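Local structure of D-alanine--D-alanine ligase (Coxiella burnetii, 3TQT) at residues Ser8-Gly13 / Asp100-Met105; Asn124-Gly129 / Leu350-His355. The protein catalyses the ATP-dependent joining of two D-alanines into D-alanyl-D-alanine, a building block of the peptidoglycan cell wall. All coordinates share one frame; numbering follows the deposited sequence.

Interaction 1 (Ser8-Gly13 / Asp100-Met105); sequences SVLCGG and DCVFPM
Four backbone hydrogen bonds mark a parallel strand pair: Ser8 bonds through N to Cys101 and through O to Phe103, the neighbours of its bridge partner Val102, and Leu10 likewise to Phe103 and Met105 around Pro104. Ser8 N donates to Cys101 O at 3.0 Å, and Phe103 N donates to Ser8 O at 2.7 Å, both nearly along the carbonyl axis. Leu10 N then reaches Phe103 O at 3.0 Å from above the carbonyl plane. The last bond, Met105 N to Leu10 O at 2.8 Å, stays in the carbonyl plane but is bent to 132° at the hydrogen. The segment axes diverge by 24° and approach to 4.6 Å. A CA-H...O contact from Val102 CA to Ser8 O, 3.3 Å, adds a second approach to that carbonyl.

On the face shared by Ser8, Leu10, Val102 and Pro104, Leu10 and its diagonal neighbour Val102 cross obliquely. Leu10, with CG beside its own backbone N, straddles one branch with both methyls: CD1 and CD2 each lie 3.6 Å from Val102 CG1, which stands anti to its backbone N (chi1 173°). On the other face the directly bridged Val9 and Phe103 run side by side, with Val9 CG2 4.1 Å from Phe103 CB, while the phenyl ring leads away from the strand pair. Met105, bent at chi2 and chi3, also turns its thioether away.

Ser8 OG is bonded to Trp87 NE1. Strand 37-44 flanks 5-12 on its other edge, bonding Val9 and Cys11 through Ser40, Ile42 and Ile44, so 5-12 is an inner strand of the Rossmann-like N-terminal sheet and 101-104 an outermost one. Helix 18-31 packs against Cys11 and Met105, and Phe103 reaches Leu344 and Leu347 of helix 340-370.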
# COMPACT_ATOMS: atom_id res chain seq x y z
N SER A 8 17.00 -8.25 11.23
CA SER A 8 16.48 -9.38 10.47
C SER A 8 16.43 -9.04 8.98
O SER A 8 15.81 -8.06 8.57
CB SER A 8 15.08 -9.74 10.94
OG SER A 8 15.14 -10.45 12.17
N VAL A 9 17.09 -9.85 8.16
CA VAL A 9 17.05 -9.62 6.73
C VAL A 9 16.07 -10.62 6.11
O VAL A 9 16.22 -11.82 6.31
CB VAL A 9 18.44 -9.76 6.11
CG1 VAL A 9 18.40 -9.46 4.59
CG2 VAL A 9 19.41 -8.82 6.82
N LEU A 10 15.05 -10.11 5.42
CA LEU A 10 14.04 -10.98 4.80
C LEU A 10 14.38 -11.20 3.35
O LEU A 10 14.62 -10.24 2.61
CB LEU A 10 12.65 -10.36 4.89
CG LEU A 10 11.87 -10.46 6.21
CD1 LEU A 10 12.77 -10.35 7.42
CD2 LEU A 10 10.75 -9.41 6.24
N CYS A 11 14.37 -12.46 2.92
CA CYS A 11 14.69 -12.76 1.53
C CYS A 11 13.92 -13.96 1.02
O CYS A 11 13.29 -14.68 1.79
CB CYS A 11 16.19 -13.01 1.36
SG CYS A 11 16.78 -14.53 2.12
N GLY A 12 13.99 -14.16 -0.30
CA GLY A 12 13.31 -15.26 -0.95
C GLY A 12 11.95 -14.78 -1.42
O GLY A 12 11.86 -13.84 -2.22
N GLY A 13 10.91 -15.42 -0.92
CA GLY A 13 9.55 -14.99 -1.16
C GLY A 13 8.91 -15.67 -2.35
O GLY A 13 9.60 -16.30 -3.16
N ASP A 100 15.25 -5.68 16.07
CA ASP A 100 15.18 -4.24 16.32
C ASP A 100 14.88 -3.49 15.04
O ASP A 100 14.42 -2.35 15.06
CB ASP A 100 16.50 -3.76 16.89
CG ASP A 100 16.77 -4.34 18.25
OD1 ASP A 100 15.83 -4.31 19.07
OD2 ASP A 100 17.89 -4.84 18.48
N CYS A 101 15.16 -4.14 13.93
CA CYS A 101 14.90 -3.54 12.63
C CYS A 101 14.92 -4.63 11.58
O CYS A 101 15.72 -5.56 11.64
CB CYS A 101 15.92 -2.44 12.31
SG CYS A 101 15.63 -1.58 10.73
N VAL A 102 14.01 -4.51 10.62
CA VAL A 102 13.89 -5.50 9.56
C VAL A 102 14.36 -4.90 8.25
O VAL A 102 14.07 -3.75 7.95
CB VAL A 102 12.44 -6.01 9.45
CG1 VAL A 102 12.28 -6.92 8.26
CG2 VAL A 102 12.03 -6.71 10.75
N PHE A 103 15.09 -5.69 7.48
CA PHE A 103 15.56 -5.25 6.19
C PHE A 103 14.82 -6.09 5.16
O PHE A 103 15.22 -7.21 4.87
CB PHE A 103 17.07 -5.49 6.09
CG PHE A 103 17.80 -4.48 5.26
CD1 PHE A 103 18.83 -3.73 5.81
CD2 PHE A 103 17.45 -4.26 3.94
CE1 PHE A 103 19.50 -2.80 5.04
CE2 PHE A 103 18.12 -3.34 3.18
CZ PHE A 103 19.14 -2.61 3.73
N PRO A 104 13.69 -5.57 4.64
CA PRO A 104 12.93 -6.35 3.67
C PRO A 104 13.76 -6.40 2.39
O PRO A 104 14.13 -5.35 1.85
CB PRO A 104 11.65 -5.53 3.47
CG PRO A 104 11.72 -4.39 4.43
CD PRO A 104 13.15 -4.21 4.80
N MET A 105 14.11 -7.60 1.93
CA MET A 105 14.94 -7.68 0.75
C MET A 105 14.34 -8.71 -0.18
O MET A 105 15.05 -9.47 -0.83
CB MET A 105 16.40 -7.98 1.10
CG MET A 105 17.39 -7.83 -0.06
SD MET A 105 17.22 -6.32 -1.06
CE MET A 105 17.13 -5.06 0.23

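Interaction 2 (Asn124-Gly129 / Leu350-His355); sequences NLPYVG and LAIDRH
Asn124, in a Schellman motif at the end of the preceding helix, has positive phi and brings its carbonyl to the imidazole of His355: Asn124 O lies 3.0 Å from His355 CE1. Its side-chain OD1 is instead bonded to Gln14 NE2 of the second subunit. At Pro126 the pyrrolidine lies over one face of that imidazole, with CG 3.7 Å from the ring centroid and 18° off the normal, a CH-pi contact. His355 CG is anti to its backbone N, which carries the ring out to the proline; Pro126 CB also meets Ile352 CG1.

Tyr127 holds its ring in the crowded position between backbone N and carbonyl carbon (chi1 62°), and Arg354 NH2 sits over one ring face, 3.3 Å from Tyr127 CZ. The guanidinium plane is turned 77° from the ring, so an edge rather than a flat stack makes this cation-pi contact. The same NH2 donates to Tyr127 O at 3.2 Å, in the guanidinium plane but above the carbonyl plane. Ala351 CB presses on that carbonyl, 3.2 Å from Tyr127 O, and also meets Val128 CG2. Water 1 joins Tyr127 N to Ala351 O. Water 2 accepts from Arg354 NE and donates to Tyr127 O and Gly129 O.

Tyr127 OH bonds Glu121, which also forms a long, weak ion pair with Arg354. The arginine charge is thus probably stabilised by ring, carbonyl and carboxylate together, with water completing the link between irregular backbone and helix.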
# COMPACT_ATOMS: atom_id res chain seq x y z
N ASN A 124 4.50 -3.73 14.29
CA ASN A 124 5.09 -2.52 14.84
C ASN A 124 6.60 -2.61 14.84
O ASN A 124 7.24 -2.19 15.79
CB ASN A 124 4.60 -2.25 16.29
CG ASN A 124 3.10 -2.07 16.38
OD1 ASN A 124 2.44 -2.64 17.25
ND2 ASN A 124 2.55 -1.27 15.47
N LEU A 125 7.17 -3.17 13.78
CA LEU A 125 8.62 -3.28 13.68
C LEU A 125 9.20 -2.18 12.81
O LEU A 125 8.64 -1.87 11.77
CB LEU A 125 9.03 -4.62 13.10
CG LEU A 125 8.72 -5.85 13.94
CD1 LEU A 125 8.97 -7.10 13.12
CD2 LEU A 125 9.57 -5.84 15.21
N PRO A 126 10.34 -1.61 13.21
CA PRO A 126 11.02 -0.71 12.27
C PRO A 126 11.46 -1.53 11.06
O PRO A 126 11.87 -2.68 11.22
CB PRO A 126 12.24 -0.21 13.05
CG PRO A 126 11.91 -0.49 14.51
CD PRO A 126 11.06 -1.73 14.49
N TYR A 127 11.38 -0.95 9.87
CA TYR A 127 11.88 -1.65 8.69
C TYR A 127 12.44 -0.69 7.65
O TYR A 127 12.00 0.47 7.54
CB TYR A 127 10.81 -2.56 8.09
CG TYR A 127 9.58 -1.84 7.60
CD1 TYR A 127 9.48 -1.41 6.27
CD2 TYR A 127 8.51 -1.60 8.45
CE1 TYR A 127 8.36 -0.77 5.82
CE2 TYR A 127 7.38 -0.94 8.01
CZ TYR A 127 7.31 -0.54 6.70
OH TYR A 127 6.19 0.12 6.27
N VAL A 128 13.39 -1.19 6.89
CA VAL A 128 14.07 -0.38 5.90
C VAL A 128 13.20 -0.11 4.67
O VAL A 128 12.46 -0.99 4.20
CB VAL A 128 15.37 -1.04 5.47
CG1 VAL A 128 15.95 -0.35 4.22
CG2 VAL A 128 16.35 -1.03 6.64
N GLY A 129 13.28 1.11 4.17
CA GLY A 129 12.72 1.42 2.86
C GLY A 129 11.28 1.91 2.87
O GLY A 129 10.76 2.35 3.89
N LEU A 350 17.69 5.31 9.40
CA LEU A 350 16.51 5.93 8.82
C LEU A 350 15.25 5.15 9.15
O LEU A 350 14.22 5.74 9.45
CB LEU A 350 16.64 6.01 7.30
CG LEU A 350 17.66 7.02 6.75
CD1 LEU A 350 17.92 6.74 5.27
CD2 LEU A 350 17.15 8.43 6.94
N ALA A 351 15.35 3.83 9.06
CA ALA A 351 14.24 2.95 9.39
C ALA A 351 13.79 3.14 10.84
O ALA A 351 12.59 3.28 11.12
CB ALA A 351 14.64 1.47 9.14
N ILE A 352 14.75 3.14 11.76
CA ILE A 352 14.44 3.28 13.17
C ILE A 352 13.90 4.67 13.46
O ILE A 352 12.96 4.83 14.23
CB ILE A 352 15.66 2.96 14.05
CG1 ILE A 352 15.91 1.45 14.02
CG2 ILE A 352 15.43 3.40 15.50
CD1 ILE A 352 17.29 1.03 14.50
N ASP A 353 14.49 5.68 12.83
CA ASP A 353 14.01 7.05 13.04
C ASP A 353 12.57 7.22 12.55
O ASP A 353 11.76 7.86 13.22
CB ASP A 353 14.88 8.05 12.29
CG ASP A 353 16.23 8.25 12.96
OD1 ASP A 353 16.35 7.96 14.16
OD2 ASP A 353 17.16 8.73 12.27
N ARG A 354 12.27 6.66 11.38
CA ARG A 354 10.91 6.74 10.86
C ARG A 354 9.94 6.07 11.82
O ARG A 354 8.90 6.62 12.14
CB ARG A 354 10.78 6.08 9.48
CG ARG A 354 9.35 6.20 8.92
CD ARG A 354 9.27 5.70 7.49
NE ARG A 354 9.65 4.29 7.40
CZ ARG A 354 8.79 3.28 7.37
NH1 ARG A 354 7.49 3.53 7.39
NH2 ARG A 354 9.22 2.03 7.31
N HIS A 355 10.32 4.88 12.28
CA HIS A 355 9.48 4.14 13.22
C HIS A 355 9.21 4.95 14.49
O HIS A 355 8.08 4.98 15.01
CB HIS A 355 10.16 2.81 13.56
CG HIS A 355 9.48 2.07 14.66
ND1 HIS A 355 8.44 1.19 14.43
CD2 HIS A 355 9.67 2.09 16.00
CE1 HIS A 355 8.03 0.69 15.59
NE2 HIS A 355 8.77 1.22 16.55
O HOH W 1 10.43 1.91 9.95
O HOH W 2 11.58 2.82 6.33

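Along the chain the two contacts come in series, interaction 1 closing before interaction 2 opens, and their centres lie 12 Å apart on the same side of the chain's centre. They meet directly: Val102 N and Pro126 O, 2.9 Å apart, and Val102 O and Val128 N, at 2.8 Å, make probable hydrogen bonds, so 124-129 lies along the edge of strand 101-104 that faces away from 5-12. Helix 340-370 packs on both strand 101-104 and the 124-129 segment beside it, with Ala351 of interaction 2 touching Cys101 of interaction 1, which joins the C-terminal helix to the N-terminal domain.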